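HEPN domain-containing protein (Sulfolobus tokodaii, PDB 1WOL) is of unknown function but belongs to the HEPN family of small all-helical domains, so it may bind nucleotides as some relatives are thought to do. Local coordinates at residues L70-F75 with A110-N115; R19-K22 with E28-C31; D6-A11 with W116-I121; K40-L45 with S59-N64; R13-A18 with E105-A110. All coordinates share one frame; numbering follows the deposited sequence.

In the fold
Five contacts tie together a single helical HEPN domain. Three lie in a row along helix 4-23: contact 3 near its start, then contact 5, then contact 2. Helix 100-120 runs the other way beside it and takes part in contacts 5, 1 and 3 in turn. Helix 27-48 supplies one side of contacts 2 and 4, whose centres are about 22 Å apart on opposite sides of the chain's centre. Contacts 2 and 5 are about 7 Å apart between centres. Contact 1 brings in helix 67-77, and contact 4 helix 58-61. Contact 3 joins segments near the two chain ends, and the loop it closes encloses all the others. Together they pack the helices into one compact bundle.

Contact 1: residues L70-F75 with A110-N115; sequences LQCATF and AIRILN. With TBU (tertiary-butyl alcohol), chain C.
Leu70 O is gripped twice by Thr74, on the helix whose Cys72 and Ala73 meet Ile113. Thr74 N bonds to it at 2.8 Å in the usual helical way. Thr74 OG1 adds a second bond to Leu70 O at 3.1 Å, coming from the opposite face of the carbonyl plane and tilted 33° out of it. The hydroxyl can reach back because OG1 stands anti to the carbonyl carbon, beside the backbone N (chi1 -65°).

Across the contact Cys72 and Ile113 carry most of the packing. The Ile113 chain is extended, which pushes CD1 out to the other helix. There Ile113 CD1 lies 3.7 Å from Ala73 N and 3.9 Å from Cys72 CB. At the exposed border Arg112 CD rests 4.0 Å from Cys72 SG. The Arg112 chain then bends, and its guanidinium makes a salt bridge with Asp68, just before segment 70-75.

Cys72 SG is also covalently bound, in a disulfide to Cys109. A tertiary-butyl alcohol sits near the end of the segment. Its C3 lies 4.2 Å above the Phe75 ring plane, over the centre, while Phe75 CB meets C2 at 3.8 Å. Gln71, Glu105 and Cys109 complete that pocket.

Helix 67-77 thus packs on helix 100-120 at a steep angle, 126° between the segment directions. No hydrogen bond joins the two segments. The pairing rests on close apolar contact, with the neighbouring disulfide as a covalent tie.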
# COMPACT_ATOMS: atom_id res chain seq x y z
N LEU A 70 5.09 10.37 1.84
CA LEU A 70 6.33 9.72 1.40
C LEU A 70 6.86 8.69 2.45
O LEU A 70 7.36 7.58 2.08
CB LEU A 70 7.39 10.80 1.17
CG LEU A 70 8.64 10.27 0.44
CD1 LEU A 70 8.25 9.76 -0.92
CD2 LEU A 70 9.59 11.48 0.34
N GLN A 71 6.77 8.99 3.76
CA GLN A 71 7.26 8.06 4.79
C GLN A 71 6.43 6.76 4.75
O GLN A 71 6.99 5.63 4.81
CB GLN A 71 7.15 8.63 6.21
CG GLN A 71 8.16 9.76 6.29
CD GLN A 71 7.90 10.63 7.47
OE1 GLN A 71 7.02 10.34 8.34
NE2 GLN A 71 8.65 11.63 7.54
N CYS A 72 5.12 6.89 4.62
CA CYS A 72 4.35 5.63 4.53
C CYS A 72 4.54 4.94 3.17
O CYS A 72 4.41 3.70 3.18
CB CYS A 72 2.84 5.94 4.67
SG CYS A 72 2.30 6.02 6.42
N ALA A 73 4.62 5.68 2.07
CA ALA A 73 4.87 4.99 0.78
C ALA A 73 6.23 4.23 0.90
O ALA A 73 6.30 3.06 0.54
CB ALA A 73 4.89 6.03 -0.36
N THR A 74 7.29 4.87 1.36
CA THR A 74 8.58 4.15 1.50
C THR A 74 8.44 2.91 2.37
O THR A 74 8.99 1.81 2.05
CB THR A 74 9.66 5.13 2.06
OG1 THR A 74 9.84 6.12 1.04
CG2 THR A 74 11.04 4.44 2.46
N PHE A 75 7.69 3.03 3.48
CA PHE A 75 7.52 1.92 4.41
C PHE A 75 6.74 0.83 3.68
O PHE A 75 7.11 -0.39 3.87
CB PHE A 75 6.74 2.41 5.64
CG PHE A 75 6.38 1.37 6.63
CD1 PHE A 75 7.33 0.76 7.42
CD2 PHE A 75 5.03 0.93 6.76
CE1 PHE A 75 6.96 -0.28 8.31
CE2 PHE A 75 4.70 -0.10 7.66
CZ PHE A 75 5.64 -0.73 8.44
N ALA A 110 -1.63 2.45 4.92
CA ALA A 110 -2.60 2.33 3.78
C ALA A 110 -3.79 3.26 3.95
O ALA A 110 -4.17 3.91 2.98
CB ALA A 110 -3.07 0.81 3.62
N ILE A 111 -4.31 3.39 5.20
CA ILE A 111 -5.44 4.29 5.42
C ILE A 111 -4.97 5.72 5.20
O ILE A 111 -5.71 6.48 4.52
CB ILE A 111 -5.83 4.09 6.86
CG1 ILE A 111 -6.61 2.77 7.04
CG2 ILE A 111 -6.84 5.26 7.24
CD1 ILE A 111 -6.78 2.35 8.53
N ARG A 112 -3.78 6.06 5.64
CA ARG A 112 -3.27 7.48 5.44
C ARG A 112 -3.19 7.74 3.97
O ARG A 112 -3.62 8.79 3.52
CB ARG A 112 -1.91 7.62 6.20
CG ARG A 112 -0.91 8.79 6.14
CD ARG A 112 -0.47 8.60 7.65
NE ARG A 112 -0.60 9.73 8.19
CZ ARG A 112 -1.61 10.44 8.45
NH1 ARG A 112 -1.90 11.60 7.89
NH2 ARG A 112 -2.30 9.89 9.45
N ILE A 113 -2.62 6.84 3.18
CA ILE A 113 -2.53 7.10 1.71
C ILE A 113 -3.84 7.07 1.02
O ILE A 113 -4.08 7.97 0.19
CB ILE A 113 -1.49 6.14 1.11
CG1 ILE A 113 -0.13 6.45 1.65
CG2 ILE A 113 -1.56 6.19 -0.47
CD1 ILE A 113 1.00 5.38 1.31
N LEU A 114 -4.75 6.15 1.33
CA LEU A 114 -6.03 6.08 0.72
C LEU A 114 -6.84 7.34 1.04
O LEU A 114 -7.47 7.88 0.13
CB LEU A 114 -6.74 4.82 1.21
CG LEU A 114 -8.26 4.72 0.84
CD1 LEU A 114 -8.40 4.61 -0.66
CD2 LEU A 114 -8.85 3.43 1.47
N ASN A 115 -6.74 7.83 2.27
CA ASN A 115 -7.58 9.04 2.58
C ASN A 115 -6.96 10.24 1.89
O ASN A 115 -7.76 11.19 1.50
CB ASN A 115 -7.54 9.38 4.09
CG ASN A 115 -8.27 8.47 4.93
OD1 ASN A 115 -9.17 7.85 4.52
ND2 ASN A 115 -7.90 8.49 6.26
O TBU C . 6.03 5.42 10.80
C TBU C . 6.08 4.30 9.90
C1 TBU C . 7.50 3.67 10.12
C2 TBU C . 5.96 4.83 8.49
C3 TBU C . 4.93 3.40 10.23

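Contact 2: residues R19-K22 with E28-C31; sequences RYAK and ELAC. With TBU (tertiary-butyl alcohol), chain B.
No ring stands between Ala21 and its partners Leu29 and Ala30; the flat group met here is the peptide joining Leu29 to Ala30. Ala21 CB lies over one face of it, with Ala30 N 3.7 Å away. A second flat group, the Glu28 carboxylate, stays off the interface. Glu28 OE2 takes a weak, bent bond from Leu29 N at 3.0 Å (141°).

Leu29 wraps the same methyl. Its CG is anti to the backbone N (chi1 -177°), and both CG and CD2 of Leu29 come within 3.8 Å of Ala21 CB. Ala30 CB and Ala21 CB are 4.2 Å apart, and Ala30 CB also sits 4.1 Å from Lys22 N.

These small residues let the backbones come very near: the CA atoms of Ala21 and Ala30 are 5.2 Å apart. The site lies at the turn of an antiparallel helical hairpin, where helix 4-23 gives way to helix 27-48.

The Lys22 chain runs out fully extended from this point, and its NZ forms a salt bridge with Asp104 of helix 100-120. On the other flank a tertiary-butyl alcohol touches the second segment, its C2 being 3.8 Å from Glu28 CG. Phe32 completes its pocket.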
# COMPACT_ATOMS: atom_id res chain seq x y z
N ARG A 19 -7.53 -5.67 7.04
CA ARG A 19 -8.04 -5.77 8.43
C ARG A 19 -8.51 -7.17 8.73
O ARG A 19 -8.29 -7.72 9.83
CB ARG A 19 -9.22 -4.82 8.65
CG ARG A 19 -8.88 -3.39 8.46
CD ARG A 19 -10.13 -2.62 8.89
NE ARG A 19 -10.16 -1.23 8.45
CZ ARG A 19 -9.66 -0.18 9.10
NH1 ARG A 19 -8.97 -0.31 10.23
NH2 ARG A 19 -9.97 1.08 8.66
N TYR A 20 -9.21 -7.82 7.75
CA TYR A 20 -9.70 -9.17 7.98
C TYR A 20 -8.46 -10.12 8.23
O TYR A 20 -8.51 -11.02 9.05
CB TYR A 20 -10.54 -9.58 6.70
CG TYR A 20 -11.13 -10.94 6.86
CD1 TYR A 20 -10.69 -11.96 5.99
CD2 TYR A 20 -12.14 -11.18 7.69
CE1 TYR A 20 -11.24 -13.19 5.91
CE2 TYR A 20 -12.74 -12.54 7.69
CZ TYR A 20 -12.22 -13.51 6.76
OH TYR A 20 -12.66 -14.85 6.76
N ALA A 21 -7.42 -9.96 7.43
CA ALA A 21 -6.26 -10.82 7.62
C ALA A 21 -5.69 -10.57 8.99
O ALA A 21 -5.31 -11.55 9.70
CB ALA A 21 -5.16 -10.47 6.56
N LYS A 22 -5.61 -9.34 9.44
CA LYS A 22 -5.03 -9.09 10.85
C LYS A 22 -5.92 -9.80 11.85
O LYS A 22 -5.41 -10.42 12.81
CB LYS A 22 -4.99 -7.56 11.06
CG LYS A 22 -4.73 -7.33 12.56
CD LYS A 22 -4.79 -5.86 12.87
CE LYS A 22 -4.86 -5.82 14.47
NZ LYS A 22 -4.90 -4.48 15.02
N GLU A 28 1.62 -11.03 7.92
CA GLU A 28 2.29 -10.73 6.70
C GLU A 28 1.33 -10.44 5.54
O GLU A 28 1.57 -9.62 4.66
CB GLU A 28 3.23 -11.90 6.36
CG GLU A 28 2.62 -13.08 5.47
CD GLU A 28 1.51 -13.86 6.16
OE1 GLU A 28 1.19 -14.92 5.47
OE2 GLU A 28 1.01 -13.56 7.22
N LEU A 29 0.17 -11.14 5.59
CA LEU A 29 -0.88 -10.89 4.59
C LEU A 29 -1.45 -9.47 4.78
O LEU A 29 -1.72 -8.85 3.79
CB LEU A 29 -1.92 -12.03 4.76
CG LEU A 29 -3.08 -11.93 3.70
CD1 LEU A 29 -2.60 -11.89 2.29
CD2 LEU A 29 -4.06 -13.08 3.99
N ALA A 30 -1.78 -9.16 5.99
CA ALA A 30 -2.28 -7.79 6.22
C ALA A 30 -1.27 -6.77 5.67
O ALA A 30 -1.70 -5.74 5.04
CB ALA A 30 -2.37 -7.60 7.70
N CYS A 31 0.04 -7.02 5.80
CA CYS A 31 1.03 -6.02 5.27
C CYS A 31 1.07 -5.99 3.80
O CYS A 31 1.13 -4.97 3.14
CB CYS A 31 2.44 -6.37 5.79
SG CYS A 31 2.59 -5.74 7.53
O TBU B . 0.83 -14.20 0.25
C TBU B . 1.98 -13.43 0.75
C1 TBU B . 2.94 -14.48 1.28
C2 TBU B . 1.52 -12.44 1.87
C3 TBU B . 2.50 -12.67 -0.39

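Contact 3: residues D6-A11 with W116-I121; sequences DWIKQA and WVKGQI
Ile8 is the centre of this contact and gives up far more surface to it than any other residue. It points from helix 4-23 toward Val117, Lys118 and Ile121 near the C-terminus. Its CG1 lies beside the backbone N (chi1 -60°), and a further turn at chi2 (-47°) aims CD1 at two partners at once. Ile8 CD1 touches Val117 CG1 at 3.8 Å; there the two side chains run past each other in opposite directions. It also meets Ile121 CD1 at 3.9 Å, and here the approach is tip to tip.

Lys118 takes the next largest share. Only its aliphatic part is involved: Lys118 CG lies 4.4 Å from the other branch, Ile8 CG2. Its chain bends at chi3, and NZ finds Glu12, one residue past segment 6-11, in a salt bridge.

Ile121 owes its place to the last turn of the backbone. Ile121 N bonds to Lys118 O at 3.2 Å, and Gln120 N to Val117 O at 2.9 Å. The Ile121 side chain also rests on Phe48 of helix 27-48.

The contact therefore joins segments near the two chain ends through aliphatic groups, at the same end of the helical bundle. No hydrogen bond crosses between the segments. The cohesion is apolar, and even Lys118 contributes aliphatic carbon to it.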
# COMPACT_ATOMS: atom_id res chain seq x y z
N ASP A 6 -12.66 2.54 -10.20
CA ASP A 6 -12.27 1.10 -10.03
C ASP A 6 -11.01 0.97 -9.23
O ASP A 6 -10.91 0.02 -8.41
CB ASP A 6 -12.00 0.48 -11.40
CG ASP A 6 -13.26 0.36 -12.17
OD1 ASP A 6 -13.22 0.57 -13.44
OD2 ASP A 6 -14.30 0.09 -11.53
N TRP A 7 -10.01 1.82 -9.47
CA TRP A 7 -8.78 1.76 -8.67
C TRP A 7 -9.14 1.98 -7.18
O TRP A 7 -8.60 1.28 -6.33
CB TRP A 7 -7.77 2.88 -9.06
CG TRP A 7 -7.15 2.59 -10.42
CD1 TRP A 7 -7.45 3.27 -11.59
CD2 TRP A 7 -6.09 1.74 -10.68
NE1 TRP A 7 -6.59 2.90 -12.56
CE2 TRP A 7 -5.74 1.95 -12.07
CE3 TRP A 7 -5.38 0.80 -9.94
CZ2 TRP A 7 -4.70 1.25 -12.68
CZ3 TRP A 7 -4.33 0.09 -10.52
CH2 TRP A 7 -3.99 0.32 -11.93
N ILE A 8 -10.01 3.00 -6.90
CA ILE A 8 -10.34 3.28 -5.51
C ILE A 8 -11.15 2.08 -4.94
O ILE A 8 -10.92 1.71 -3.74
CB ILE A 8 -11.09 4.64 -5.39
CG1 ILE A 8 -10.21 5.77 -5.91
CG2 ILE A 8 -11.49 4.91 -3.90
CD1 ILE A 8 -8.71 5.80 -5.43
N LYS A 9 -12.10 1.46 -5.66
CA LYS A 9 -12.81 0.30 -5.09
C LYS A 9 -11.77 -0.77 -4.83
O LYS A 9 -11.96 -1.44 -3.73
CB LYS A 9 -13.85 -0.25 -6.12
CG LYS A 9 -15.15 0.54 -6.15
CD LYS A 9 -16.22 -0.22 -6.95
CE LYS A 9 -16.13 0.03 -8.38
NZ LYS A 9 -17.44 -0.57 -9.09
N GLN A 10 -10.82 -1.02 -5.74
CA GLN A 10 -9.83 -2.09 -5.47
C GLN A 10 -9.11 -1.74 -4.20
O GLN A 10 -8.84 -2.64 -3.33
CB GLN A 10 -8.79 -2.17 -6.56
CG GLN A 10 -9.33 -2.82 -7.80
CD GLN A 10 -8.11 -3.02 -8.71
OE1 GLN A 10 -7.37 -4.06 -8.66
NE2 GLN A 10 -7.82 -1.98 -9.47
N ALA A 11 -8.81 -0.46 -4.02
CA ALA A 11 -8.02 -0.15 -2.78
C ALA A 11 -8.89 -0.30 -1.55
O ALA A 11 -8.31 -0.79 -0.53
CB ALA A 11 -7.53 1.39 -2.90
N TRP A 116 -5.65 10.28 1.79
CA TRP A 116 -4.95 11.48 1.16
C TRP A 116 -5.32 11.45 -0.34
O TRP A 116 -5.66 12.46 -0.94
CB TRP A 116 -3.52 11.34 1.44
CG TRP A 116 -2.69 12.33 0.66
CD1 TRP A 116 -2.46 13.70 0.99
CD2 TRP A 116 -1.94 12.08 -0.53
NE1 TRP A 116 -1.59 14.26 0.04
CE2 TRP A 116 -1.25 13.29 -0.88
CE3 TRP A 116 -1.76 10.93 -1.32
CZ2 TRP A 116 -0.40 13.39 -1.99
CZ3 TRP A 116 -0.92 11.04 -2.42
CH2 TRP A 116 -0.25 12.26 -2.75
N VAL A 117 -5.39 10.27 -0.96
CA VAL A 117 -5.79 10.24 -2.35
C VAL A 117 -7.24 10.63 -2.46
O VAL A 117 -7.60 11.40 -3.37
CB VAL A 117 -5.61 8.73 -2.90
CG1 VAL A 117 -6.39 8.59 -4.25
CG2 VAL A 117 -4.19 8.44 -3.01
N LYS A 118 -8.16 10.14 -1.62
CA LYS A 118 -9.58 10.44 -1.76
C LYS A 118 -9.80 11.97 -1.67
O LYS A 118 -10.66 12.52 -2.40
CB LYS A 118 -10.37 9.63 -0.76
CG LYS A 118 -10.43 8.17 -1.22
CD LYS A 118 -11.13 7.36 -0.16
CE LYS A 118 -12.60 7.28 -0.19
NZ LYS A 118 -12.82 6.52 1.20
N GLY A 119 -8.97 12.58 -0.86
CA GLY A 119 -9.15 14.01 -0.62
C GLY A 119 -8.87 14.79 -1.88
O GLY A 119 -9.27 16.00 -2.02
N GLN A 120 -8.13 14.23 -2.79
CA GLN A 120 -7.74 14.96 -3.98
C GLN A 120 -8.57 14.72 -5.17
O GLN A 120 -8.42 15.42 -6.21
CB GLN A 120 -6.31 14.61 -4.32
CG GLN A 120 -5.25 15.10 -3.30
CD GLN A 120 -3.92 14.47 -3.56
OE1 GLN A 120 -3.59 13.39 -2.95
NE2 GLN A 120 -3.10 15.06 -4.42
N ILE A 121 -9.45 13.72 -5.09
CA ILE A 121 -10.23 13.36 -6.30
C ILE A 121 -11.46 14.19 -5.98
O ILE A 121 -12.41 13.79 -5.28
CB ILE A 121 -10.35 11.77 -6.33
CG1 ILE A 121 -9.03 11.20 -6.73
CG2 ILE A 121 -11.39 11.32 -7.33
CD1 ILE A 121 -9.14 9.55 -6.45

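Contact 4: residues K40-L45 with S59-N64; sequences KAVKGL and SHLLTN
Apolar packing between Val42 and the pair Leu61 and Leu62 makes most of this contact. Val42 CG1 is anti to the backbone N (chi1 172°), and that branch does the main touching. It lies 3.7 Å from Leu62 CD2 and 3.8 Å from Leu61 CB. The second methyl, Val42 CG2, also meets Leu62 CD2, at 3.9 Å. The side chains of Val42 and Leu62 cross at about a right angle, and one leucine methyl faces both valine branches.

A second kind of contact is lysine methylene against leucine methyl. Lys43 runs out extended beyond CG and passes Leu61, with Lys43 CG 4.0 Å from Leu61 CD1 and CE only slightly farther from the same methyl. Its charged end belongs to another set of partners: Lys43 NZ forms a salt bridge with Glu39, one turn back on its own helix.

Polar bonds do not cross the interface. They shape the backbone instead. Helix 58-61 is short, and Leu62 is the first residue to leave helical angles. Leu62 N makes a weak bond to Ser59 O, at 3.5 Å. Lys53 NZ is hydrogen-bonded to His60 O and to Thr63 OG1.

Around this pairing the helices close in. Leu62 also lies on Ile69 and Ala73 of helix 67-77, and Val42 packs on Ile113 of helix 100-120. Lys43 lies against Trp7 of helix 4-23.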
# COMPACT_ATOMS: atom_id res chain seq x y z
N LYS A 40 -2.91 0.78 -5.39
CA LYS A 40 -4.10 0.99 -6.17
C LYS A 40 -4.64 2.41 -6.01
O LYS A 40 -5.07 3.04 -6.98
CB LYS A 40 -5.14 -0.07 -5.87
CG LYS A 40 -4.92 -1.54 -6.49
CD LYS A 40 -3.59 -2.07 -6.94
CE LYS A 40 -3.75 -3.42 -7.59
NZ LYS A 40 -2.43 -3.71 -8.06
N ALA A 41 -4.67 2.92 -4.79
CA ALA A 41 -5.11 4.31 -4.57
C ALA A 41 -4.25 5.31 -5.31
O ALA A 41 -4.87 6.16 -5.92
CB ALA A 41 -5.00 4.57 -3.05
N VAL A 42 -2.94 5.16 -5.27
CA VAL A 42 -2.03 6.13 -5.95
C VAL A 42 -2.21 5.93 -7.43
O VAL A 42 -2.29 6.95 -8.12
CB VAL A 42 -0.65 5.95 -5.46
CG1 VAL A 42 0.31 6.79 -6.29
CG2 VAL A 42 -0.62 6.47 -3.99
N LYS A 43 -2.46 4.70 -7.91
CA LYS A 43 -2.69 4.67 -9.40
C LYS A 43 -4.03 5.30 -9.80
O LYS A 43 -4.17 5.88 -10.99
CB LYS A 43 -2.62 3.15 -9.86
CG LYS A 43 -1.20 2.79 -10.07
CD LYS A 43 -0.87 1.37 -10.34
CE LYS A 43 0.57 1.21 -10.83
NZ LYS A 43 0.96 -0.28 -10.63
N GLY A 44 -5.00 5.25 -8.93
CA GLY A 44 -6.27 5.89 -9.10
C GLY A 44 -6.04 7.42 -9.20
O GLY A 44 -6.64 8.11 -10.00
N LEU A 45 -5.24 7.91 -8.25
CA LEU A 45 -4.96 9.38 -8.27
C LEU A 45 -4.23 9.78 -9.56
O LEU A 45 -4.55 10.83 -10.17
CB LEU A 45 -4.04 9.73 -7.09
CG LEU A 45 -3.58 11.21 -7.00
CD1 LEU A 45 -4.76 12.04 -6.73
CD2 LEU A 45 -2.45 11.28 -5.95
N SER A 59 6.39 5.01 -3.85
CA SER A 59 7.17 6.19 -3.74
C SER A 59 7.58 6.80 -5.10
O SER A 59 7.67 7.99 -5.25
CB SER A 59 8.43 5.89 -2.96
OG SER A 59 9.11 7.11 -2.74
N HIS A 60 7.84 5.96 -6.09
CA HIS A 60 8.27 6.52 -7.37
C HIS A 60 7.10 7.02 -8.09
O HIS A 60 7.26 7.87 -8.90
CB HIS A 60 9.00 5.46 -8.24
CG HIS A 60 10.33 5.01 -7.68
ND1 HIS A 60 11.23 5.88 -7.08
CD2 HIS A 60 10.98 3.82 -7.80
CE1 HIS A 60 12.37 5.25 -6.86
NE2 HIS A 60 12.25 4.00 -7.29
N LEU A 61 5.88 6.54 -7.75
CA LEU A 61 4.68 7.00 -8.40
C LEU A 61 4.25 8.40 -7.95
O LEU A 61 3.57 9.11 -8.64
CB LEU A 61 3.51 6.03 -8.14
CG LEU A 61 3.42 4.62 -8.75
CD1 LEU A 61 2.18 3.88 -8.19
CD2 LEU A 61 3.28 4.79 -10.26
N LEU A 62 4.62 8.78 -6.75
CA LEU A 62 4.26 10.10 -6.26
C LEU A 62 5.20 11.20 -6.76
O LEU A 62 6.40 10.92 -7.01
CB LEU A 62 4.36 10.08 -4.74
CG LEU A 62 3.55 8.94 -4.12
CD1 LEU A 62 3.99 8.84 -2.69
CD2 LEU A 62 2.10 9.29 -4.18
N THR A 63 4.65 12.40 -6.76
CA THR A 63 5.37 13.62 -7.13
C THR A 63 5.16 14.67 -6.00
O THR A 63 4.09 15.18 -5.82
CB THR A 63 4.81 14.16 -8.41
OG1 THR A 63 4.96 13.17 -9.45
CG2 THR A 63 5.58 15.46 -8.79
N ASN A 64 6.21 14.94 -5.26
CA ASN A 64 6.18 15.95 -4.21
C ASN A 64 5.05 15.77 -3.21
O ASN A 64 4.28 16.67 -2.91
CB ASN A 64 6.12 17.33 -4.84
CG ASN A 64 7.38 17.61 -5.70
OD1 ASN A 64 8.49 17.08 -5.42
ND2 ASN A 64 7.22 18.45 -6.73

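Contact 5: residues R13-A18 with E105-A110; sequences RDLEEA and ECINCA
Ile107 meets Leu15 and Ala18 with three different atoms. Its CG2 branch lies 3.8 Å from Leu15 CD1, and the two side chains cross at about a right angle. Ile107 CG1 sits 3.9 Å from Ala18 CB. The end of the chain, Ile107 CD1, goes further and rests 3.7 Å from the backbone oxygen Ala18 O. CG1 is anti to the carbonyl carbon (chi1 -77°) and the chain is extended at chi2, which carries CD1 across to helix 4-23. Cutting Ile107 back to an alanine would probably open a gap beside Ala18 and leave Leu15 CD1 without its methyl partner.

The next shell holds these side chains in place. Leu15 CG is anti to its own N (chi1 172°), so its end turns to helix 100-120, where it also lies on Ile111 and Leu114. Ile107 touches Ser34 of helix 27-48. Ala18 is fixed by its helix, with Ala18 N bonded to Asp14 O at 2.8 Å.

Farther out, the other side of segment 105-110 faces helix 67-77. Phe75 packs there on Glu105, Cys106 and Cys109. A Cys106 disulfide with Cys31 is known for this protein, but the two sulfurs are rather far apart for one, and the bond is doubtful here.

The antiparallel helices 4-23 and 100-120 thus meet mainly through aliphatic carbon, with one methyl against a backbone carbonyl, and no hydrogen bond joins the segments.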
# COMPACT_ATOMS: atom_id res chain seq x y z
N ARG A 13 -11.24 -2.38 -1.11
CA ARG A 13 -11.45 -3.83 -0.78
C ARG A 13 -10.12 -4.41 -0.22
O ARG A 13 -10.19 -5.29 0.68
CB ARG A 13 -11.75 -4.54 -2.19
CG ARG A 13 -12.14 -6.08 -1.98
CD ARG A 13 -13.56 -6.08 -1.28
NE ARG A 13 -14.11 -7.43 -1.45
CZ ARG A 13 -15.34 -7.67 -1.20
NH1 ARG A 13 -16.14 -6.56 -0.82
NH2 ARG A 13 -15.76 -8.93 -1.13
N ASP A 14 -8.98 -3.99 -0.75
CA ASP A 14 -7.68 -4.46 -0.25
C ASP A 14 -7.58 -4.05 1.25
O ASP A 14 -7.04 -4.81 2.06
CB ASP A 14 -6.51 -3.83 -1.05
CG ASP A 14 -6.40 -4.40 -2.44
OD1 ASP A 14 -6.95 -5.47 -2.62
OD2 ASP A 14 -5.72 -3.79 -3.27
N LEU A 15 -7.99 -2.80 1.64
CA LEU A 15 -7.97 -2.39 3.07
C LEU A 15 -8.86 -3.27 3.88
O LEU A 15 -8.49 -3.72 4.98
CB LEU A 15 -8.37 -0.92 3.16
CG LEU A 15 -8.57 -0.46 4.56
CD1 LEU A 15 -7.31 -0.53 5.46
CD2 LEU A 15 -8.97 1.11 4.50
N GLU A 16 -10.07 -3.53 3.44
CA GLU A 16 -10.97 -4.43 4.20
C GLU A 16 -10.34 -5.74 4.36
O GLU A 16 -10.45 -6.31 5.46
CB GLU A 16 -12.33 -4.49 3.41
CG GLU A 16 -13.29 -5.45 4.12
CD GLU A 16 -14.67 -5.44 3.43
OE1 GLU A 16 -15.25 -4.30 3.18
OE2 GLU A 16 -15.24 -6.52 3.31
N GLU A 17 -9.72 -6.26 3.30
CA GLU A 17 -9.12 -7.63 3.44
C GLU A 17 -7.90 -7.56 4.35
O GLU A 17 -7.67 -8.56 5.01
CB GLU A 17 -8.66 -8.01 2.03
CG GLU A 17 -9.92 -8.42 1.17
CD GLU A 17 -9.52 -8.67 -0.30
OE1 GLU A 17 -8.43 -8.43 -0.74
OE2 GLU A 17 -10.48 -9.05 -1.07
N ALA A 18 -7.16 -6.44 4.36
CA ALA A 18 -6.00 -6.37 5.30
C ALA A 18 -6.46 -6.43 6.72
O ALA A 18 -5.82 -7.08 7.53
CB ALA A 18 -5.24 -5.03 4.99
N GLU A 105 0.95 -0.99 11.62
CA GLU A 105 1.66 0.11 10.91
C GLU A 105 1.38 0.05 9.42
O GLU A 105 1.22 1.10 8.77
CB GLU A 105 3.17 -0.07 11.15
CG GLU A 105 3.46 0.23 12.62
CD GLU A 105 4.98 0.14 12.96
OE1 GLU A 105 5.79 -0.20 12.09
OE2 GLU A 105 5.22 0.45 14.17
N CYS A 106 1.33 -1.12 8.87
CA CYS A 106 1.03 -1.23 7.42
C CYS A 106 -0.45 -0.81 7.18
O CYS A 106 -0.64 -0.01 6.22
CB CYS A 106 1.09 -2.69 6.97
SG CYS A 106 2.90 -3.23 6.86
N ILE A 107 -1.44 -1.28 7.92
CA ILE A 107 -2.84 -0.92 7.66
C ILE A 107 -2.95 0.61 7.80
O ILE A 107 -3.62 1.24 6.98
CB ILE A 107 -3.72 -1.66 8.63
CG1 ILE A 107 -3.83 -3.15 8.11
CG2 ILE A 107 -5.16 -1.04 8.60
CD1 ILE A 107 -4.45 -4.10 9.20
N ASN A 108 -2.40 1.10 8.89
CA ASN A 108 -2.57 2.58 9.07
C ASN A 108 -1.89 3.43 8.08
O ASN A 108 -2.41 4.56 7.75
CB ASN A 108 -2.15 2.86 10.53
CG ASN A 108 -3.11 2.25 11.47
OD1 ASN A 108 -4.22 1.87 11.19
ND2 ASN A 108 -2.66 2.20 12.77
N CYS A 109 -0.76 2.98 7.53
CA CYS A 109 -0.19 3.75 6.43
C CYS A 109 -1.05 3.66 5.20
O CYS A 109 -1.13 4.57 4.41
CB CYS A 109 1.21 3.22 6.05
SG CYS A 109 2.52 4.05 6.98
N ALA A 110 -1.63 2.45 4.92
CA ALA A 110 -2.60 2.33 3.78
C ALA A 110 -3.79 3.26 3.95
O ALA A 110 -4.17 3.91 2.98
CB ALA A 110 -3.07 0.81 3.62